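Local coordinates for protein (glyceraldehyde 3-phosphate dehydrogenase) (Sulfolobus solfataricus, PDB 1B7G) that catalyses the phosphorylating oxidation of D-glyceraldehyde 3-phosphate to 1,3-bisphosphoglycerate in glycolysis, using NADP in marked preference to NAD, and works as a homotetramer, at the interface of chains A and B. Residues are numbered along the deposited sequence; one frame, centred on the assembly and turned at random. Chains: chain A/B, Protein (glyceraldehyde 3-phosphate dehydrogenase).

Contact 1: the interface of chains A and B. Residues chain A 14-15, 172, 272-274, 299, 301; chain B 263, 266.
A:Arg272, in the 3-10 turn 271-273 with left-handed backbone angles (phi 64°, psi 17°), turns its carbonyl toward B:Arg266, which reaches over from helix 258-267 of the partner. B:Arg266 is bent at chi3 (87°), which swings its guanidinium into a pocket of acceptors on chain A. NE and NH2 of B:Arg266 both donate to the carbonyl O of A:Arg272; the NH2 bond is the shorter at 2.7 Å and runs nearly along the C=O axis, while NE comes from above the carbonyl plane. The far end takes A:Glu301 end-on: NH1 of B:Arg266 meets the syn lone pair of OE2 at 3.0 Å, and NH2 meets OE1 from above the carboxylate plane. A:His299 NE2 also donates to A:Glu301 OE1, at 2.6 Å on its anti lone pair, so two donors hold OE1. B:Arg266 comes to the edge of the A:Arg15 guanidinium, its own plane steeply turned; the carboxylates of A:Asp274, A:Glu301 and B:Glu263 presumably offset the like charges, and A:Asp274 holds A:Arg15 side-on through NE and NH2. One turn back on the partner helix, B:Glu263 OE1 accepts from B:Arg266 NH1. The other oxygen, OE2 of B:Glu263, receives A:Lys14 NZ on the anti lone pair at 2.6 Å.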
ATOM      1  N   LYS A  14      14.318   4.715   5.192  1.00 26.99           N
ATOM      2  CA  LYS A  14      14.029   3.276   5.133  1.00 30.57           C
ATOM      3  C   LYS A  14      14.149   2.779   3.701  1.00 31.29           C
ATOM      4  O   LYS A  14      14.623   1.656   3.450  1.00 28.38           O
ATOM      5  CB  LYS A  14      12.713   2.946   5.806  1.00 37.27           C
ATOM      6  CG  LYS A  14      11.413   3.226   5.041  1.00 28.66           C
ATOM      7  CD  LYS A  14      10.244   3.042   6.026  1.00 30.62           C
ATOM      8  CE  LYS A  14       8.963   3.670   5.530  1.00 25.22           C
ATOM      9  NZ  LYS A  14       7.809   3.315   6.413  1.00 23.33           N
ATOM     10  N   ARG A  15      13.679   3.525   2.702  1.00 29.43           N
ATOM     11  CA  ARG A  15      13.768   3.101   1.318  1.00 23.48           C
ATOM     12  C   ARG A  15      15.199   3.302   0.777  1.00 22.57           C
ATOM     13  O   ARG A  15      15.614   2.485  -0.058  1.00 22.48           O
ATOM     14  CB  ARG A  15      12.778   3.857   0.426  1.00 24.92           C
ATOM     15  CG  ARG A  15      11.334   3.710   0.872  1.00 26.03           C
ATOM     16  CD  ARG A  15      10.493   4.885   0.296  1.00 29.36           C
ATOM     17  NE  ARG A  15       9.114   4.304   0.121  1.00 24.46           N
ATOM     18  CZ  ARG A  15       8.207   4.379   1.091  1.00 22.48           C
ATOM     19  NH1 ARG A  15       8.521   4.980   2.237  1.00 28.72           N
ATOM     20  NH2 ARG A  15       6.987   3.908   0.915  1.00 22.12           N
ATOM     21  N   LYS A 172       1.086   7.622   6.450  1.00 29.16           N
ATOM     22  CA  LYS A 172       1.335   7.206   7.845  1.00 34.57           C
ATOM     23  C   LYS A 172       1.174   8.360   8.815  1.00 32.53           C
ATOM     24  O   LYS A 172       1.031   8.142  10.022  1.00 37.30           O
ATOM     25  CB  LYS A 172       2.723   6.563   7.986  1.00 22.22           C
ATOM     26  CG  LYS A 172       3.851   7.579   8.210  1.00 31.49           C
ATOM     27  CD  LYS A 172       5.188   7.024   7.749  1.00 32.01           C
ATOM     28  CE  LYS A 172       6.342   7.858   8.250  1.00 30.83           C
ATOM     29  NZ  LYS A 172       7.650   7.419   7.692  1.00 40.32           N
ATOM     30  N   ARG A 272       6.433  -1.867  -1.240  1.00 26.40           N
ATOM     31  CA  ARG A 272       5.798  -0.756  -0.548  1.00 28.54           C
ATOM     32  C   ARG A 272       4.809  -0.011  -1.435  1.00 28.93           C
ATOM     33  O   ARG A 272       4.364   1.093  -1.090  1.00 31.90           O
ATOM     34  CB  ARG A 272       6.767   0.272   0.047  1.00 29.84           C
ATOM     35  CG  ARG A 272       7.880  -0.214   0.936  1.00 24.87           C
ATOM     36  CD  ARG A 272       8.432   0.826   1.870  1.00 28.15           C
ATOM     37  NE  ARG A 272       9.255   0.308   2.949  1.00 30.75           N
ATOM     38  CZ  ARG A 272      10.493  -0.166   2.840  1.00 38.68           C
ATOM     39  NH1 ARG A 272      11.076  -0.210   1.654  1.00 29.69           N
ATOM     40  NH2 ARG A 272      11.173  -0.568   3.921  1.00 29.49           N
ATOM     41  N   ASN A 273       4.344  -0.541  -2.542  1.00 23.81           N
ATOM     42  CA  ASN A 273       3.513   0.113  -3.509  1.00 31.22           C
ATOM     43  C   ASN A 273       4.241   1.346  -4.085  1.00 28.06           C
ATOM     44  O   ASN A 273       3.535   2.181  -4.652  1.00 23.47           O
ATOM     45  CB  ASN A 273       2.137   0.585  -3.003  1.00 30.34           C
ATOM     46  CG  ASN A 273       1.574  -0.108  -1.811  1.00 40.10           C
ATOM     47  OD1 ASN A 273       1.122   0.532  -0.848  1.00 38.58           O
ATOM     48  ND2 ASN A 273       1.693  -1.440  -1.768  1.00 39.37           N
ATOM     49  N   ASP A 274       5.566   1.409  -4.092  1.00 24.81           N
ATOM     50  CA  ASP A 274       6.315   2.540  -4.604  1.00 26.94           C
ATOM     51  C   ASP A 274       6.264   2.680  -6.111  1.00 28.66           C
ATOM     52  O   ASP A 274       6.301   1.728  -6.877  1.00 26.41           O
ATOM     53  CB  ASP A 274       7.807   2.495  -4.160  1.00 25.69           C
ATOM     54  CG  ASP A 274       7.924   2.790  -2.684  1.00 28.96           C
ATOM     55  OD1 ASP A 274       6.894   3.211  -2.076  1.00 31.48           O
ATOM     56  OD2 ASP A 274       9.009   2.622  -2.105  1.00 29.55           O
ATOM     57  N   HIS A 299       5.098  10.245  -7.113  1.00 21.01           N
ATOM     58  CA  HIS A 299       5.008   9.509  -5.843  1.00 24.68           C
ATOM     59  C   HIS A 299       6.137   9.972  -4.952  1.00 26.56           C
ATOM     60  O   HIS A 299       7.300   9.521  -5.082  1.00 24.61           O
ATOM     61  CB  HIS A 299       5.016   7.990  -6.028  1.00 25.75           C
ATOM     62  CG  HIS A 299       4.887   7.274  -4.696  1.00 31.00           C
ATOM     63  ND1 HIS A 299       5.622   6.163  -4.372  1.00 30.14           N
ATOM     64  CD2 HIS A 299       4.145   7.541  -3.607  1.00 25.97           C
ATOM     65  CE1 HIS A 299       5.347   5.773  -3.148  1.00 25.14           C
ATOM     66  NE2 HIS A 299       4.419   6.590  -2.661  1.00 31.20           N
ATOM     67  N   GLU A 301       6.950   9.472  -1.886  1.00 25.41           N
ATOM     68  CA  GLU A 301       7.715   8.621  -0.953  1.00 30.93           C
ATOM     69  C   GLU A 301       8.941   7.970  -1.606  1.00 24.24           C
ATOM     70  O   GLU A 301       9.858   7.581  -0.874  1.00 25.02           O
ATOM     71  CB  GLU A 301       6.785   7.535  -0.410  1.00 22.86           C
ATOM     72  CG  GLU A 301       5.641   8.143   0.457  1.00 25.17           C
ATOM     73  CD  GLU A 301       4.705   6.969   0.850  1.00 24.85           C
ATOM     74  OE1 GLU A 301       4.061   6.401  -0.051  1.00 27.95           O
ATOM     75  OE2 GLU A 301       4.683   6.621   2.028  1.00 28.84           O
TER
ATOM     76  N   GLU B 263       0.986   1.167   7.427  1.00 24.33           N
ATOM     77  CA  GLU B 263       2.404   1.410   7.212  1.00 28.61           C
ATOM     78  C   GLU B 263       3.204   0.191   7.729  1.00 34.72           C
ATOM     79  O   GLU B 263       4.171  -0.204   7.102  1.00 29.37           O
ATOM     80  CB  GLU B 263       2.939   2.642   7.909  1.00 23.84           C
ATOM     81  CG  GLU B 263       4.298   3.138   7.476  1.00 26.95           C
ATOM     82  CD  GLU B 263       4.327   3.703   6.053  1.00 31.41           C
ATOM     83  OE1 GLU B 263       3.277   3.885   5.410  1.00 26.49           O
ATOM     84  OE2 GLU B 263       5.453   3.965   5.589  1.00 32.47           O
ATOM     85  N   ARG B 266       3.182  -2.354   5.131  1.00 36.25           N
ATOM     86  CA  ARG B 266       3.974  -2.028   3.955  1.00 32.21           C
ATOM     87  C   ARG B 266       5.447  -2.371   4.196  1.00 29.71           C
ATOM     88  O   ARG B 266       6.105  -2.984   3.366  1.00 36.08           O
ATOM     89  CB  ARG B 266       3.879  -0.538   3.586  1.00 26.47           C
ATOM     90  CG  ARG B 266       2.529  -0.190   2.934  1.00 29.86           C
ATOM     91  CD  ARG B 266       2.439   1.364   2.853  1.00 31.63           C
ATOM     92  NE  ARG B 266       3.075   1.836   1.617  1.00 31.14           N
ATOM     93  CZ  ARG B 266       3.442   3.097   1.395  1.00 31.63           C
ATOM     94  NH1 ARG B 266       3.277   4.036   2.333  1.00 27.12           N
ATOM     95  NH2 ARG B 266       3.985   3.430   0.227  1.00 22.29           N
TER
HETATM   96  O   HOH W   1       3.080   6.674   4.584  1.00 29.68           O
HETATM   97  O   HOH W   2       6.491   5.801   3.993  1.00 37.33           O
HETATM   98  O   HOH W   3       5.942  -3.748   0.778  1.00 37.58           O

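Contact 2: the interface of chains A and B. Residues chain A 254-255, 260, 263-264, 267, 340; chain B 38-39, 42.
Helix 38-45 of chain B, in the nucleotide-binding half of this dehydrogenase, packs its first turns against helix 258-267 and the C-terminal residue of chain A. B:Tyr38 is the main intruder. Its CG sits between the backbone N and the carbonyl carbon (chi1 61°), and the ring lies with one face against A:Ala255 and A:Val264. The methyl CG2 of A:Val264 lies 3.6 Å from CD2 of B:Tyr38, and CB of A:Ala255 touches CD1 of B:Tyr38, on the other side of CG, at 3.7 Å. Toward the phenol end, A:Glu263 crosses the tyrosine at about a right angle and puts its methylene CG at the ring edge, in plane, 3.4 Å from the hydroxyl OH of B:Tyr38; the bend at chi2 (75°) turns its carboxylate away from that edge. At the root of the ring, CD1 of A:Ile340 meets CB of B:Tyr38 at 3.6 Å. One helical turn on, B:Ile42 continues the apolar strip: its CD1 reaches CG1 of A:Val264, and its CG2 lies 3.6 Å from the backbone O of A:Asp267. A water links OD2 of A:Asp267, at 2.8 Å, to the backbone O of B:Glu39. The site thus places the start of one subunit's helix 38-45 in a groove bordered by the other's helix 258-267, the loop at residues 254 and 255, and the chain end.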
ATOM      1  N   ASP A 254      -8.882   2.665 -17.477  1.00 27.65           N
ATOM      2  CA  ASP A 254      -9.587   3.273 -16.326  1.00 28.70           C
ATOM      3  C   ASP A 254      -8.680   3.435 -15.132  1.00 28.30           C
ATOM      4  O   ASP A 254      -9.109   3.167 -14.004  1.00 26.30           O
ATOM      5  CB  ASP A 254     -10.878   2.494 -16.025  1.00 38.09           C
ATOM      6  CG  ASP A 254     -11.912   3.375 -15.324  1.00 48.53           C
ATOM      7  OD1 ASP A 254     -11.746   4.610 -15.226  1.00 50.19           O
ATOM      8  OD2 ASP A 254     -12.896   2.794 -14.804  1.00 50.36           O
ATOM      9  N   ALA A 255      -7.447   3.948 -15.284  1.00 25.58           N
ATOM     10  CA  ALA A 255      -6.603   4.107 -14.109  1.00 20.72           C
ATOM     11  C   ALA A 255      -6.078   5.536 -13.929  1.00 26.55           C
ATOM     12  O   ALA A 255      -5.046   5.740 -13.277  1.00 26.71           O
ATOM     13  CB  ALA A 255      -5.427   3.105 -14.108  1.00 25.14           C
ATOM     14  N   GLU A 260      -5.931   5.145  -8.135  1.00 18.46           N
ATOM     15  CA  GLU A 260      -5.896   4.000  -9.024  1.00 24.66           C
ATOM     16  C   GLU A 260      -4.472   3.631  -9.411  1.00 27.28           C
ATOM     17  O   GLU A 260      -4.183   2.442  -9.616  1.00 25.79           O
ATOM     18  CB  GLU A 260      -6.728   4.289 -10.310  1.00 19.04           C
ATOM     19  CG  GLU A 260      -8.223   4.313  -9.895  1.00 33.61           C
ATOM     20  CD  GLU A 260      -9.103   4.927 -10.958  1.00 30.87           C
ATOM     21  OE1 GLU A 260      -8.584   5.674 -11.842  1.00 27.71           O
ATOM     22  OE2 GLU A 260     -10.329   4.675 -10.932  1.00 36.44           O
ATOM     23  N   GLU A 263      -3.145   1.730  -6.541  1.00 25.70           N
ATOM     24  CA  GLU A 263      -3.687   0.425  -6.747  1.00 26.50           C
ATOM     25  C   GLU A 263      -2.895  -0.384  -7.781  1.00 29.51           C
ATOM     26  O   GLU A 263      -2.632  -1.549  -7.514  1.00 27.18           O
ATOM     27  CB  GLU A 263      -5.167   0.440  -7.169  1.00 22.95           C
ATOM     28  CG  GLU A 263      -5.840  -0.893  -6.865  1.00 24.95           C
ATOM     29  CD  GLU A 263      -6.191  -1.194  -5.446  1.00 26.30           C
ATOM     30  OE1 GLU A 263      -5.893  -0.465  -4.477  1.00 29.75           O
ATOM     31  OE2 GLU A 263      -6.783  -2.284  -5.227  1.00 28.49           O
ATOM     32  N   VAL A 264      -2.596   0.173  -8.936  1.00 25.23           N
ATOM     33  CA  VAL A 264      -1.793  -0.520  -9.945  1.00 30.46           C
ATOM     34  C   VAL A 264      -0.508  -1.070  -9.325  1.00 26.87           C
ATOM     35  O   VAL A 264      -0.134  -2.223  -9.569  1.00 25.84           O
ATOM     36  CB  VAL A 264      -1.442   0.392 -11.129  1.00 27.45           C
ATOM     37  CG1 VAL A 264      -0.317  -0.214 -11.993  1.00 27.80           C
ATOM     38  CG2 VAL A 264      -2.696   0.629 -11.971  1.00 23.39           C
ATOM     39  N   ASP A 267      -1.152  -4.160  -7.038  1.00 24.63           N
ATOM     40  CA  ASP A 267      -1.408  -5.338  -7.821  1.00 29.74           C
ATOM     41  C   ASP A 267      -0.213  -5.817  -8.648  1.00 35.54           C
ATOM     42  O   ASP A 267      -0.157  -7.015  -8.954  1.00 32.70           O
ATOM     43  CB  ASP A 267      -2.586  -5.139  -8.802  1.00 24.98           C
ATOM     44  CG  ASP A 267      -3.902  -5.027  -7.993  1.00 32.25           C
ATOM     45  OD1 ASP A 267      -3.845  -5.250  -6.771  1.00 29.09           O
ATOM     46  OD2 ASP A 267      -4.933  -4.721  -8.601  1.00 29.06           O
ATOM     47  N   ILE A 340       0.603   1.761 -17.360  1.00 32.02           N
ATOM     48  CA  ILE A 340      -0.788   1.323 -17.465  1.00 34.71           C
ATOM     49  C   ILE A 340      -1.504   2.229 -18.445  1.00 35.38           C
ATOM     50  O   ILE A 340      -0.889   3.217 -18.948  1.00 27.81           O
ATOM     51  CB  ILE A 340      -1.473   1.313 -16.083  1.00 26.07           C
ATOM     52  CG1 ILE A 340      -2.793   0.548 -16.103  1.00 35.01           C
ATOM     53  CG2 ILE A 340      -1.718   2.742 -15.578  1.00 25.79           C
ATOM     54  CD1 ILE A 340      -2.657  -0.928 -16.436  1.00 23.27           C
ATOM     55  OXT ILE A 340      -2.655   1.939 -18.835  1.00 38.63           O
TER
ATOM     56  N   TYR B  38      -7.702  -1.881 -15.369  1.00 24.52           N
ATOM     57  CA  TYR B  38      -6.317  -2.219 -15.081  1.00 32.38           C
ATOM     58  C   TYR B  38      -6.199  -3.474 -14.216  1.00 32.68           C
ATOM     59  O   TYR B  38      -5.123  -4.089 -14.223  1.00 31.79           O
ATOM     60  CB  TYR B  38      -5.614  -1.037 -14.383  1.00 27.11           C
ATOM     61  CG  TYR B  38      -6.255  -0.682 -13.056  1.00 27.77           C
ATOM     62  CD1 TYR B  38      -7.342   0.201 -12.967  1.00 28.36           C
ATOM     63  CD2 TYR B  38      -5.773  -1.232 -11.884  1.00 24.38           C
ATOM     64  CE1 TYR B  38      -7.910   0.527 -11.739  1.00 27.09           C
ATOM     65  CE2 TYR B  38      -6.329  -0.904 -10.658  1.00 32.37           C
ATOM     66  CZ  TYR B  38      -7.398  -0.022 -10.589  1.00 30.38           C
ATOM     67  OH  TYR B  38      -7.910   0.278  -9.338  1.00 27.42           O
ATOM     68  N   GLU B  39      -7.242  -3.850 -13.473  1.00 30.90           N
ATOM     69  CA  GLU B  39      -7.151  -5.042 -12.621  1.00 32.09           C
ATOM     70  C   GLU B  39      -7.036  -6.279 -13.515  1.00 32.10           C
ATOM     71  O   GLU B  39      -6.193  -7.150 -13.282  1.00 34.00           O
ATOM     72  CB  GLU B  39      -8.305  -5.178 -11.617  1.00 22.04           C
ATOM     73  CG  GLU B  39      -8.066  -4.288 -10.392  1.00 29.39           C
ATOM     74  CD  GLU B  39      -9.402  -3.952  -9.699  1.00 27.13           C
ATOM     75  OE1 GLU B  39     -10.364  -3.788 -10.450  1.00 30.68           O
ATOM     76  OE2 GLU B  39      -9.357  -3.879  -8.472  1.00 29.22           O
ATOM     77  N   ILE B  42      -3.478  -6.321 -15.527  1.00 25.50           N
ATOM     78  CA  ILE B  42      -2.448  -6.856 -14.640  1.00 30.96           C
ATOM     79  C   ILE B  42      -2.592  -8.350 -14.420  1.00 33.53           C
ATOM     80  O   ILE B  42      -1.620  -9.109 -14.405  1.00 29.65           O
ATOM     81  CB  ILE B  42      -2.458  -6.061 -13.347  1.00 25.73           C
ATOM     82  CG1 ILE B  42      -1.941  -4.629 -13.659  1.00 36.94           C
ATOM     83  CG2 ILE B  42      -1.568  -6.727 -12.286  1.00 26.98           C
ATOM     84  CD1 ILE B  42      -2.146  -3.669 -12.487  1.00 30.86           C
TER
HETATM   85  O   HOH W   4      -4.754  -6.453 -10.765  1.00 48.43           O

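Contact 3: the interface of chains A and B. Residues chain A 18, 42, 46, 271-272; chain B 267, 269.
B:Lys269, just beyond helix 258-267, crosses to an acidic pocket beside helix 11-21, the first helix of the Rossmann-type nucleotide-binding fold of this glyceraldehyde-3-phosphate dehydrogenase. From CB the chain turns at chi2 (-48°), which directs it toward the 3-10 turn 271-273 of chain A. CG of B:Lys269 passes 4.2 Å from OD2 of A:Asp271, and CD comes closer to the same oxygen, at 3.5 Å. CE of B:Lys269 then lies over the centre of the guanidinium face of A:Arg272, 3.7 Å from its CZ, so a methylene rather than the ammonium covers that cation. A second bend, at chi4 (72°), carries NZ past the rim of the guanidinium to the carboxylates. There NZ of B:Lys269 donates to A:Asp271 OD2 on its syn lone pair at 2.9 Å, with a weak bond to OD1, and to A:Asp18 OD2 at 3.1 Å from above the carboxylate plane. That aspartate oxygen also takes both terminal nitrogens of A:Arg272, so three donors grip it and its negative charge is probably well stabilised. A:Arg46 holds the other oxygen, its NH1 meeting A:Asp18 OD1 at 2.6 Å. At the opposite end of the guanidinium, NE of A:Arg272 donates almost straight (166° at H) to B:Asp267 OD1, 3.0 Å away, in its own plane but from above the carboxylate.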
ATOM      1  N   ASP A  18      16.990   0.133   2.022  1.00 28.29           N
ATOM      2  CA  ASP A  18      16.651  -1.015   1.227  1.00 30.05           C
ATOM      3  C   ASP A  18      17.278  -1.002  -0.172  1.00 35.02           C
ATOM      4  O   ASP A  18      17.724  -2.066  -0.637  1.00 29.70           O
ATOM      5  CB  ASP A  18      15.151  -1.234   1.118  1.00 33.74           C
ATOM      6  CG  ASP A  18      14.515  -1.822   2.354  1.00 34.89           C
ATOM      7  OD1 ASP A  18      15.212  -2.156   3.338  1.00 34.30           O
ATOM      8  OD2 ASP A  18      13.277  -1.955   2.346  1.00 33.67           O
ATOM      9  N   ILE A  42      10.946  -2.784  13.171  1.00 36.28           N
ATOM     10  CA  ILE A  42      11.009  -3.529  11.921  1.00 36.38           C
ATOM     11  C   ILE A  42      12.385  -3.545  11.297  1.00 36.35           C
ATOM     12  O   ILE A  42      12.787  -4.609  10.775  1.00 37.66           O
ATOM     13  CB  ILE A  42       9.908  -3.076  10.943  1.00 28.82           C
ATOM     14  CG1 ILE A  42       8.562  -3.305  11.602  1.00 30.65           C
ATOM     15  CG2 ILE A  42      10.052  -3.848   9.620  1.00 30.97           C
ATOM     16  CD1 ILE A  42       7.332  -2.943  10.807  1.00 33.26           C
ATOM     17  N   ARG A  46      14.838  -6.990  10.834  1.00 49.43           N
ATOM     18  CA  ARG A  46      15.471  -7.391   9.593  1.00 45.65           C
ATOM     19  C   ARG A  46      16.989  -7.443   9.699  1.00 45.36           C
ATOM     20  O   ARG A  46      17.663  -7.582   8.670  1.00 41.64           O
ATOM     21  CB  ARG A  46      15.061  -6.418   8.478  1.00 53.28           C
ATOM     22  CG  ARG A  46      13.626  -6.634   8.026  1.00 42.62           C
ATOM     23  CD  ARG A  46      13.319  -5.817   6.796  1.00 47.85           C
ATOM     24  NE  ARG A  46      14.342  -5.963   5.759  1.00 48.22           N
ATOM     25  CZ  ARG A  46      14.633  -4.979   4.903  1.00 55.16           C
ATOM     26  NH1 ARG A  46      13.992  -3.812   4.962  1.00 38.27           N
ATOM     27  NH2 ARG A  46      15.566  -5.176   3.981  1.00 40.68           N
ATOM     28  N   ASP A 271       7.444  -3.014  -4.373  1.00 29.45           N
ATOM     29  CA  ASP A 271       7.816  -2.922  -2.968  1.00 32.80           C
ATOM     30  C   ASP A 271       7.223  -1.705  -2.296  1.00 34.82           C
ATOM     31  O   ASP A 271       7.466  -0.574  -2.746  1.00 27.61           O
ATOM     32  CB  ASP A 271       9.349  -2.892  -2.845  1.00 29.10           C
ATOM     33  CG  ASP A 271       9.805  -3.095  -1.415  1.00 43.91           C
ATOM     34  OD1 ASP A 271       9.903  -2.130  -0.635  1.00 47.62           O
ATOM     35  OD2 ASP A 271      10.078  -4.268  -1.066  1.00 58.06           O
ATOM     36  N   ARG A 272       6.433  -1.867  -1.240  1.00 26.40           N
ATOM     37  CA  ARG A 272       5.798  -0.756  -0.548  1.00 28.54           C
ATOM     38  C   ARG A 272       4.809  -0.011  -1.435  1.00 28.93           C
ATOM     39  O   ARG A 272       4.364   1.093  -1.090  1.00 31.90           O
ATOM     40  CB  ARG A 272       6.767   0.272   0.047  1.00 29.84           C
ATOM     41  CG  ARG A 272       7.880  -0.214   0.936  1.00 24.87           C
ATOM     42  CD  ARG A 272       8.432   0.826   1.870  1.00 28.15           C
ATOM     43  NE  ARG A 272       9.255   0.308   2.949  1.00 30.75           N
ATOM     44  CZ  ARG A 272      10.493  -0.166   2.840  1.00 38.68           C
ATOM     45  NH1 ARG A 272      11.076  -0.210   1.654  1.00 29.69           N
ATOM     46  NH2 ARG A 272      11.173  -0.568   3.921  1.00 29.49           N
TER
ATOM     47  N   ASP B 267       5.903  -2.063   5.398  1.00 31.40           N
ATOM     48  CA  ASP B 267       7.266  -2.296   5.836  1.00 29.76           C
ATOM     49  C   ASP B 267       7.551  -3.771   6.140  1.00 35.24           C
ATOM     50  O   ASP B 267       8.672  -4.241   5.893  1.00 31.45           O
ATOM     51  CB  ASP B 267       7.526  -1.434   7.072  1.00 28.69           C
ATOM     52  CG  ASP B 267       7.713   0.041   6.640  1.00 35.38           C
ATOM     53  OD1 ASP B 267       7.624   0.291   5.424  1.00 33.84           O
ATOM     54  OD2 ASP B 267       7.913   0.883   7.518  1.00 31.24           O
ATOM     55  N   LYS B 269       6.259  -5.901   4.349  1.00 31.22           N
ATOM     56  CA  LYS B 269       6.136  -6.352   2.990  1.00 32.36           C
ATOM     57  C   LYS B 269       5.041  -7.378   2.822  1.00 33.07           C
ATOM     58  O   LYS B 269       5.199  -8.433   2.173  1.00 32.73           O
ATOM     59  CB  LYS B 269       7.451  -6.858   2.383  1.00 33.96           C
ATOM     60  CG  LYS B 269       8.658  -6.006   2.452  1.00 35.49           C
ATOM     61  CD  LYS B 269       8.566  -4.560   2.046  1.00 39.71           C
ATOM     62  CE  LYS B 269       9.780  -3.755   2.486  1.00 37.92           C
ATOM     63  NZ  LYS B 269      11.033  -4.058   1.708  1.00 32.71           N
TER

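Contacts 1 and 3 are about 8 Å apart between their C-alpha centres and share A:Arg272: its carbonyl serves the first, its guanidinium the second. Contact 2 lies about 18 Å from contact 1 and 22 Å from contact 3. Helix 258-267 enters all three, from chain B in contacts 1 and 3 and chain A in contact 2; residues 42 and 267 meet in contacts 2 and 3 with the chains exchanged, so the two-fold axis gives each subunit both roles. Charged clusters and an apolar strip therefore join the same two subunits within the homotetramer. Contact 1, centred about 12 Å from A:Cys139, lies nearest the catalytic nucleophile.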